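Local coordinates for argonaute (Methanocaldococcus jannaschii, PDB 5G5S), which cuts single-stranded target DNA under the direction of short DNA guides and may defend the cell against invading genetic elements, at residues I114-L118 and Y139-E143; I154-R158 and I286-A291. One frame throughout, in Å; residues are numbered along the deposited sequence.

Contact 1: residues I114-L118 and Y139-E143; sequences IEPEL and YCEYE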
ATOM      1  N   ILE A 114      18.901   1.395 -24.550  1.00 93.88           N
ATOM      2  CA  ILE A 114      18.448   2.552 -23.773  1.00 91.67           C
ATOM      3  C   ILE A 114      18.951   2.555 -22.307  1.00 95.32           C
ATOM      4  O   ILE A 114      19.275   3.622 -21.788  1.00 96.58           O
ATOM      5  CB  ILE A 114      16.915   2.777 -23.926  1.00 91.38           C
ATOM      6  CG1 ILE A 114      16.483   4.184 -23.447  1.00 90.36           C
ATOM      7  CG2 ILE A 114      16.091   1.632 -23.291  1.00 88.59           C
ATOM      8  CD1 ILE A 114      15.159   4.692 -24.007  1.00 92.10           C
ATOM      9  N   GLU A 115      19.035   1.370 -21.662  1.00 89.86           N
ATOM     10  CA  GLU A 115      19.506   1.202 -20.276  1.00 88.43           C
ATOM     11  C   GLU A 115      20.966   1.653 -20.056  1.00 95.19           C
ATOM     12  O   GLU A 115      21.184   2.457 -19.144  1.00 93.87           O
ATOM     13  CB  GLU A 115      19.270  -0.223 -19.760  1.00 88.22           C
ATOM     14  CG  GLU A 115      17.797  -0.558 -19.618  1.00 92.32           C
ATOM     15  CD  GLU A 115      17.432  -1.892 -18.999  1.00105.90           C
ATOM     16  OE1 GLU A 115      18.318  -2.550 -18.406  1.00106.97           O
ATOM     17  OE2 GLU A 115      16.237  -2.259 -19.072  1.00 93.06           O
ATOM     18  N   PRO A 116      21.973   1.227 -20.874  1.00 94.87           N
ATOM     19  CA  PRO A 116      23.343   1.729 -20.655  1.00 98.38           C
ATOM     20  C   PRO A 116      23.483   3.233 -20.924  1.00103.31           C
ATOM     21  O   PRO A 116      24.285   3.890 -20.252  1.00104.31           O
ATOM     22  CB  PRO A 116      24.187   0.897 -21.630  1.00103.41           C
ATOM     23  CG  PRO A 116      23.331  -0.274 -21.986  1.00105.37           C
ATOM     24  CD  PRO A 116      21.950   0.268 -21.994  1.00 97.05           C
ATOM     25  N   GLU A 117      22.696   3.783 -21.883  1.00 99.15           N
ATOM     26  CA  GLU A 117      22.745   5.216 -22.197  1.00100.27           C
ATOM     27  C   GLU A 117      22.128   6.067 -21.088  1.00 99.73           C
ATOM     28  O   GLU A 117      22.628   7.160 -20.826  1.00101.40           O
ATOM     29  CB  GLU A 117      22.141   5.544 -23.576  1.00102.59           C
ATOM     30  CG  GLU A 117      22.805   6.763 -24.204  1.00119.28           C
ATOM     31  CD  GLU A 117      22.233   7.271 -25.513  1.00141.99           C
ATOM     32  OE1 GLU A 117      22.274   6.519 -26.514  1.00143.60           O
ATOM     33  OE2 GLU A 117      21.821   8.452 -25.556  1.00130.20           O
ATOM     34  N   LEU A 118      21.059   5.561 -20.433  1.00 90.65           N
ATOM     35  CA  LEU A 118      20.385   6.230 -19.319  1.00 87.21           C
ATOM     36  C   LEU A 118      21.295   6.298 -18.085  1.00 92.57           C
ATOM     37  O   LEU A 118      21.297   7.326 -17.411  1.00 92.75           O
ATOM     38  CB  LEU A 118      19.060   5.529 -18.953  1.00 82.81           C
ATOM     39  CG  LEU A 118      17.807   5.901 -19.741  1.00 83.91           C
ATOM     40  CD1 LEU A 118      16.648   5.046 -19.321  1.00 79.21           C
ATOM     41  CD2 LEU A 118      17.445   7.374 -19.571  1.00 86.05           C
ATOM     42  N   TYR A 139      18.756   5.889  -9.877  1.00 81.41           N
ATOM     43  CA  TYR A 139      18.431   5.124 -11.072  1.00 81.06           C
ATOM     44  C   TYR A 139      17.228   5.664 -11.828  1.00 80.39           C
ATOM     45  O   TYR A 139      16.380   6.349 -11.261  1.00 76.72           O
ATOM     46  CB  TYR A 139      18.265   3.623 -10.759  1.00 83.25           C
ATOM     47  CG  TYR A 139      16.978   3.250 -10.059  1.00 85.10           C
ATOM     48  CD1 TYR A 139      15.843   2.897 -10.786  1.00 84.79           C
ATOM     49  CD2 TYR A 139      16.911   3.176  -8.669  1.00 87.85           C
ATOM     50  CE1 TYR A 139      14.661   2.523 -10.151  1.00 84.36           C
ATOM     51  CE2 TYR A 139      15.738   2.786  -8.021  1.00 88.64           C
ATOM     52  CZ  TYR A 139      14.614   2.463  -8.769  1.00 97.52           C
ATOM     53  OH  TYR A 139      13.442   2.092  -8.162  1.00104.35           O
ATOM     54  N   CYS A 140      17.154   5.320 -13.116  1.00 78.60           N
ATOM     55  CA  CYS A 140      16.051   5.655 -13.996  1.00 77.56           C
ATOM     56  C   CYS A 140      15.221   4.418 -14.210  1.00 77.20           C
ATOM     57  O   CYS A 140      15.760   3.315 -14.313  1.00 78.14           O
ATOM     58  CB  CYS A 140      16.554   6.200 -15.330  1.00 81.05           C
ATOM     59  SG  CYS A 140      17.258   7.859 -15.239  1.00 88.07           S
ATOM     60  N   GLU A 141      13.910   4.595 -14.273  1.00 69.57           N
ATOM     61  CA  GLU A 141      12.981   3.542 -14.646  1.00 66.47           C
ATOM     62  C   GLU A 141      12.191   4.051 -15.837  1.00 68.10           C
ATOM     63  O   GLU A 141      11.877   5.247 -15.914  1.00 67.26           O
ATOM     64  CB  GLU A 141      12.101   2.999 -13.511  1.00 65.86           C
ATOM     65  CG  GLU A 141      11.813   3.939 -12.356  1.00 79.74           C
ATOM     66  CD  GLU A 141      10.735   3.428 -11.423  1.00 93.08           C
ATOM     67  OE1 GLU A 141      10.849   2.273 -10.952  1.00 85.97           O
ATOM     68  OE2 GLU A 141       9.771   4.184 -11.167  1.00 84.17           O
ATOM     69  N   TYR A 142      11.964   3.174 -16.810  1.00 63.83           N
ATOM     70  CA  TYR A 142      11.286   3.553 -18.035  1.00 63.73           C
ATOM     71  C   TYR A 142      10.249   2.538 -18.489  1.00 66.41           C
ATOM     72  O   TYR A 142      10.344   1.347 -18.191  1.00 64.90           O
ATOM     73  CB  TYR A 142      12.309   3.865 -19.147  1.00 66.82           C
ATOM     74  CG  TYR A 142      13.011   2.627 -19.657  1.00 69.25           C
ATOM     75  CD1 TYR A 142      14.030   2.024 -18.920  1.00 71.13           C
ATOM     76  CD2 TYR A 142      12.636   2.033 -20.857  1.00 70.62           C
ATOM     77  CE1 TYR A 142      14.611   0.829 -19.335  1.00 71.93           C
ATOM     78  CE2 TYR A 142      13.217   0.845 -21.290  1.00 72.65           C
ATOM     79  CZ  TYR A 142      14.220   0.257 -20.535  1.00 82.19           C
ATOM     80  OH  TYR A 142      14.821  -0.892 -20.983  1.00 88.05           O
ATOM     81  N   GLU A 143       9.268   3.037 -19.238  1.00 64.07           N
ATOM     82  CA  GLU A 143       8.166   2.293 -19.831  1.00 63.10           C
ATOM     83  C   GLU A 143       7.727   3.045 -21.072  1.00 64.89           C
ATOM     84  O   GLU A 143       7.978   4.246 -21.178  1.00 65.06           O
ATOM     85  CB  GLU A 143       6.997   2.301 -18.840  1.00 63.36           C
ATOM     86  CG  GLU A 143       6.181   1.027 -18.806  1.00 74.42           C
ATOM     87  CD  GLU A 143       5.151   1.039 -17.692  1.00 99.48           C
ATOM     88  OE1 GLU A 143       4.372   2.017 -17.615  1.00 86.07           O
ATOM     89  OE2 GLU A 143       5.143   0.087 -16.878  1.00100.82           O
TER
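The hydroxyl OH of Tyr142 donates a hydrogen bond to Glu115 OE2 at 2.7 Å. The carboxylate accepts it through the anti lone pair of OE2, the one turned away from OE1. Its CD lies in the ring plane at the edge of Tyr142, and the carboxylate itself is turned 71° from that plane. The same side chain also packs: Glu115 CG lies 3.5 Å from Tyr142 CE1. Lys109, a guide-DNA contact, lies beside Tyr142 and forms a long, weak ion pair with Glu115 OE2. The contact sets the first turn of helix 114-122, from the N-terminal domain, against the long strand 134-147. That strand pairs antiparallel with strand 150-163. Tyr142 points at the helix from its CB onward, and with CG between the backbone N and the carbonyl carbon (chi1 71°) the ring reaches Ile114, Glu115 and Leu118. Ile114 CG2 meets the far end of the ring, 3.6 Å from Tyr142 CE2. Leu118 CD1 comes obliquely to the near end, 4.0 Å from Tyr142 CD1, and also reaches Cys140 CB at 4.2 Å. Arg105 makes a cation-pi contact with the ring and a hydrogen bond to Tyr142 O.

Contact 2: residues I154-R158 and I286-A291; sequences ILNFR and IINEIA. With MG (magnesium ion), chain B.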
ATOM      1  N   ILE A 154       7.850   6.886 -20.678  1.00 62.20           N
ATOM      2  CA  ILE A 154       7.596   7.335 -19.308  1.00 60.35           C
ATOM      3  C   ILE A 154       8.971   7.259 -18.657  1.00 66.86           C
ATOM      4  O   ILE A 154       9.605   6.204 -18.676  1.00 65.59           O
ATOM      5  CB  ILE A 154       6.508   6.491 -18.565  1.00 60.55           C
ATOM      6  CG1 ILE A 154       5.219   6.287 -19.408  1.00 60.19           C
ATOM      7  CG2 ILE A 154       6.203   7.033 -17.165  1.00 59.01           C
ATOM      8  CD1 ILE A 154       4.569   7.550 -20.031  1.00 61.04           C
ATOM      9  N   LEU A 155       9.469   8.396 -18.181  1.00 67.24           N
ATOM     10  CA  LEU A 155      10.802   8.484 -17.598  1.00 68.76           C
ATOM     11  C   LEU A 155      10.742   8.912 -16.127  1.00 71.96           C
ATOM     12  O   LEU A 155      10.238   9.987 -15.804  1.00 70.51           O
ATOM     13  CB  LEU A 155      11.667   9.429 -18.452  1.00 72.12           C
ATOM     14  CG  LEU A 155      13.185   9.286 -18.386  1.00 79.29           C
ATOM     15  CD1 LEU A 155      13.641   7.874 -18.763  1.00 79.08           C
ATOM     16  CD2 LEU A 155      13.838  10.298 -19.316  1.00 85.29           C
ATOM     17  N   ASN A 156      11.210   8.030 -15.240  1.00 68.86           N
ATOM     18  CA  ASN A 156      11.196   8.272 -13.809  1.00 69.61           C
ATOM     19  C   ASN A 156      12.593   8.191 -13.223  1.00 77.48           C
ATOM     20  O   ASN A 156      13.366   7.314 -13.591  1.00 79.11           O
ATOM     21  CB  ASN A 156      10.264   7.280 -13.110  1.00 69.46           C
ATOM     22  CG  ASN A 156       9.694   7.768 -11.801  1.00 86.97           C
ATOM     23  OD1 ASN A 156       9.574   8.971 -11.554  1.00 83.43           O
ATOM     24  ND2 ASN A 156       9.291   6.832 -10.948  1.00 75.28           N
ATOM     25  N   PHE A 157      12.922   9.121 -12.331  1.00 74.59           N
ATOM     26  CA  PHE A 157      14.221   9.148 -11.674  1.00 75.50           C
ATOM     27  C   PHE A 157      13.995   8.852 -10.195  1.00 78.01           C
ATOM     28  O   PHE A 157      13.244   9.566  -9.523  1.00 75.24           O
ATOM     29  CB  PHE A 157      14.929  10.490 -11.926  1.00 79.30           C
ATOM     30  CG  PHE A 157      16.313  10.638 -11.349  1.00 83.11           C
ATOM     31  CD1 PHE A 157      17.332   9.761 -11.705  1.00 87.32           C
ATOM     32  CD2 PHE A 157      16.617  11.688 -10.489  1.00 86.09           C
ATOM     33  CE1 PHE A 157      18.616   9.903 -11.170  1.00 90.06           C
ATOM     34  CE2 PHE A 157      17.910  11.849  -9.982  1.00 90.19           C
ATOM     35  CZ  PHE A 157      18.898  10.950 -10.318  1.00 89.24           C
ATOM     36  N   ARG A 158      14.576   7.748  -9.714  1.00 76.56           N
ATOM     37  CA  ARG A 158      14.374   7.318  -8.332  1.00 76.54           C
ATOM     38  C   ARG A 158      15.636   7.234  -7.503  1.00 81.53           C
ATOM     39  O   ARG A 158      16.719   6.981  -8.027  1.00 81.74           O
ATOM     40  CB  ARG A 158      13.608   5.992  -8.287  1.00 77.29           C
ATOM     41  CG  ARG A 158      12.510   5.999  -7.250  1.00 88.96           C
ATOM     42  CD  ARG A 158      11.161   5.752  -7.882  1.00 91.07           C
ATOM     43  NE  ARG A 158      10.807   4.335  -7.858  1.00 92.95           N
ATOM     44  CZ  ARG A 158      10.138   3.744  -6.872  1.00103.24           C
ATOM     45  NH1 ARG A 158       9.757   4.439  -5.806  1.00 80.52           N
ATOM     46  NH2 ARG A 158       9.850   2.450  -6.940  1.00 93.27           N
ATOM     47  N   ILE A 286      14.265  18.106 -13.288  1.00 81.10           N
ATOM     48  CA  ILE A 286      15.312  17.078 -13.245  1.00 80.63           C
ATOM     49  C   ILE A 286      15.037  16.043 -14.355  1.00 80.25           C
ATOM     50  O   ILE A 286      15.968  15.692 -15.085  1.00 80.11           O
ATOM     51  CB  ILE A 286      15.401  16.406 -11.832  1.00 82.41           C
ATOM     52  CG1 ILE A 286      15.752  17.415 -10.696  1.00 84.99           C
ATOM     53  CG2 ILE A 286      16.293  15.146 -11.816  1.00 82.04           C
ATOM     54  CD1 ILE A 286      17.197  18.010 -10.658  1.00101.26           C
ATOM     55  N   ILE A 287      13.762  15.566 -14.482  1.00 74.14           N
ATOM     56  CA  ILE A 287      13.364  14.587 -15.513  1.00 72.97           C
ATOM     57  C   ILE A 287      13.651  15.155 -16.908  1.00 77.74           C
ATOM     58  O   ILE A 287      14.283  14.479 -17.716  1.00 77.30           O
ATOM     59  CB  ILE A 287      11.908  14.035 -15.375  1.00 73.39           C
ATOM     60  CG1 ILE A 287      11.548  13.553 -13.929  1.00 72.09           C
ATOM     61  CG2 ILE A 287      11.614  12.950 -16.424  1.00 73.74           C
ATOM     62  CD1 ILE A 287      12.278  12.406 -13.353  1.00 76.24           C
ATOM     63  N   ASN A 288      13.251  16.420 -17.145  1.00 76.84           N
ATOM     64  CA  ASN A 288      13.478  17.176 -18.390  1.00 80.05           C
ATOM     65  C   ASN A 288      14.969  17.229 -18.762  1.00 87.81           C
ATOM     66  O   ASN A 288      15.296  17.110 -19.941  1.00 88.66           O
ATOM     67  CB  ASN A 288      12.889  18.596 -18.283  1.00 79.66           C
ATOM     68  CG  ASN A 288      11.371  18.660 -18.319  1.00 92.07           C
ATOM     69  OD1 ASN A 288      10.679  17.715 -18.707  1.00 82.11           O
ATOM     70  ND2 ASN A 288      10.812  19.794 -17.946  1.00 84.55           N
ATOM     71  N   GLU A 289      15.868  17.327 -17.747  1.00 85.64           N
ATOM     72  CA  GLU A 289      17.323  17.317 -17.948  1.00 88.16           C
ATOM     73  C   GLU A 289      17.851  15.977 -18.476  1.00 91.35           C
ATOM     74  O   GLU A 289      18.778  15.975 -19.287  1.00 94.67           O
ATOM     75  CB  GLU A 289      18.084  17.760 -16.685  1.00 90.42           C
ATOM     76  CG  GLU A 289      18.216  19.268 -16.561  1.00103.38           C
ATOM     77  CD  GLU A 289      18.707  19.987 -17.807  1.00126.88           C
ATOM     78  OE1 GLU A 289      19.799  19.643 -18.315  1.00114.54           O
ATOM     79  OE2 GLU A 289      17.966  20.867 -18.300  1.00123.89           O
ATOM     80  N   ILE A 290      17.251  14.853 -18.040  1.00 83.69           N
ATOM     81  CA  ILE A 290      17.606  13.505 -18.501  1.00 82.55           C
ATOM     82  C   ILE A 290      17.047  13.317 -19.916  1.00 87.37           C
ATOM     83  O   ILE A 290      17.714  12.712 -20.758  1.00 88.61           O
ATOM     84  CB  ILE A 290      17.127  12.401 -17.513  1.00 81.80           C
ATOM     85  CG1 ILE A 290      17.837  12.527 -16.149  1.00 81.96           C
ATOM     86  CG2 ILE A 290      17.331  10.990 -18.095  1.00 82.77           C
ATOM     87  CD1 ILE A 290      17.092  11.858 -14.974  1.00 82.93           C
ATOM     88  N   ALA A 291      15.827  13.856 -20.168  1.00 83.23           N
ATOM     89  CA  ALA A 291      15.139  13.826 -21.462  1.00 83.83           C
ATOM     90  C   ALA A 291      15.942  14.548 -22.528  1.00 92.72           C
ATOM     91  O   ALA A 291      15.992  14.078 -23.664  1.00 94.45           O
ATOM     92  CB  ALA A 291      13.772  14.469 -21.341  1.00 83.13           C
TER
HETATM   93 MG    MG B1714      15.662  14.266 -25.970  1.00 87.56          MG
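Phe157 reaches from strand 154-158 to three isoleucines of helix 286-291. Its CB meets Ile287 CD1 at 3.6 Å and has Ile290 CD1 a little farther off. CG lies beside Ile290 CD1 as well. The ring then divides its contacts: Phe157 CD1 touches Ile290 CD1 at 3.9 Å, while Phe157 CD2 touches Ile286 CG2 at 3.7 Å. CE2, farther out, still has Ile286 CG2 for a neighbour. Both methyls approach the ring obliquely. With CG opposite the backbone N (chi1 -178°), the ring reaches out across the helix direction, close to a right angle to its axis. Outside the two segments it meets the ring of His159, a guide-DNA contact, with the planes about 75° apart.

Leu155, two residues earlier, faces the same helix and reaches as far as Ala291. Its CD2 packs on Ile290 CG2 at 3.8 Å, and its CB lies near Ile287 CG2. Ile290 therefore serves both strand residues, CG2 for the leucine and CD1 for the phenylalanine. Ile287 does likewise along the backbone: its CG2 is 3.3 Å from Leu155 O, and its CD1 is 3.5 Å from Phe157 N.

This is helix-on-sheet packing. The axes of segments 154-158 and 286-291 come within 8.6 Å, with 119° between their directions. Strand 150-163 belongs to an antiparallel sheet, and helix 280-293 lies across it. Ile122 of helix 114-122 packs against Ile290 from another part of the fold.

Near the end of the helix, Ala291 O binds a magnesium ion at 2.3 Å. Leu294 O, Ile297 O and Asn299 OD1 are further ligands. The metal thus takes a main-chain oxygen from this contact, while the hold between strand and helix rests on apolar packing rather than on polar bonds.

Overall arrangement
Contact 1 and contact 2 lie next to each other, with centres 9 Å apart. Their strands, 134-147 and 150-163, are antiparallel neighbours in one sheet. A probable hydrogen bond joins Glu143 O to Ile154 N at 2.7 Å, and another joins Glu141 OE2 to Asn156 ND2 at 2.7 Å. The two helices also meet, since Leu118 packs on Ile290. Leu155 touches Leu118 too, and Cys140 touches Ile290, which makes the two apolar regions continuous. The magnesium ion lies at contact 2, about 10 Å from the side chain of Leu118. Two guide-DNA contacts are close by: the side chain of Lys109 is about 3 Å from that of Tyr142, and the side chain of His159 about 3 Å from that of Phe157.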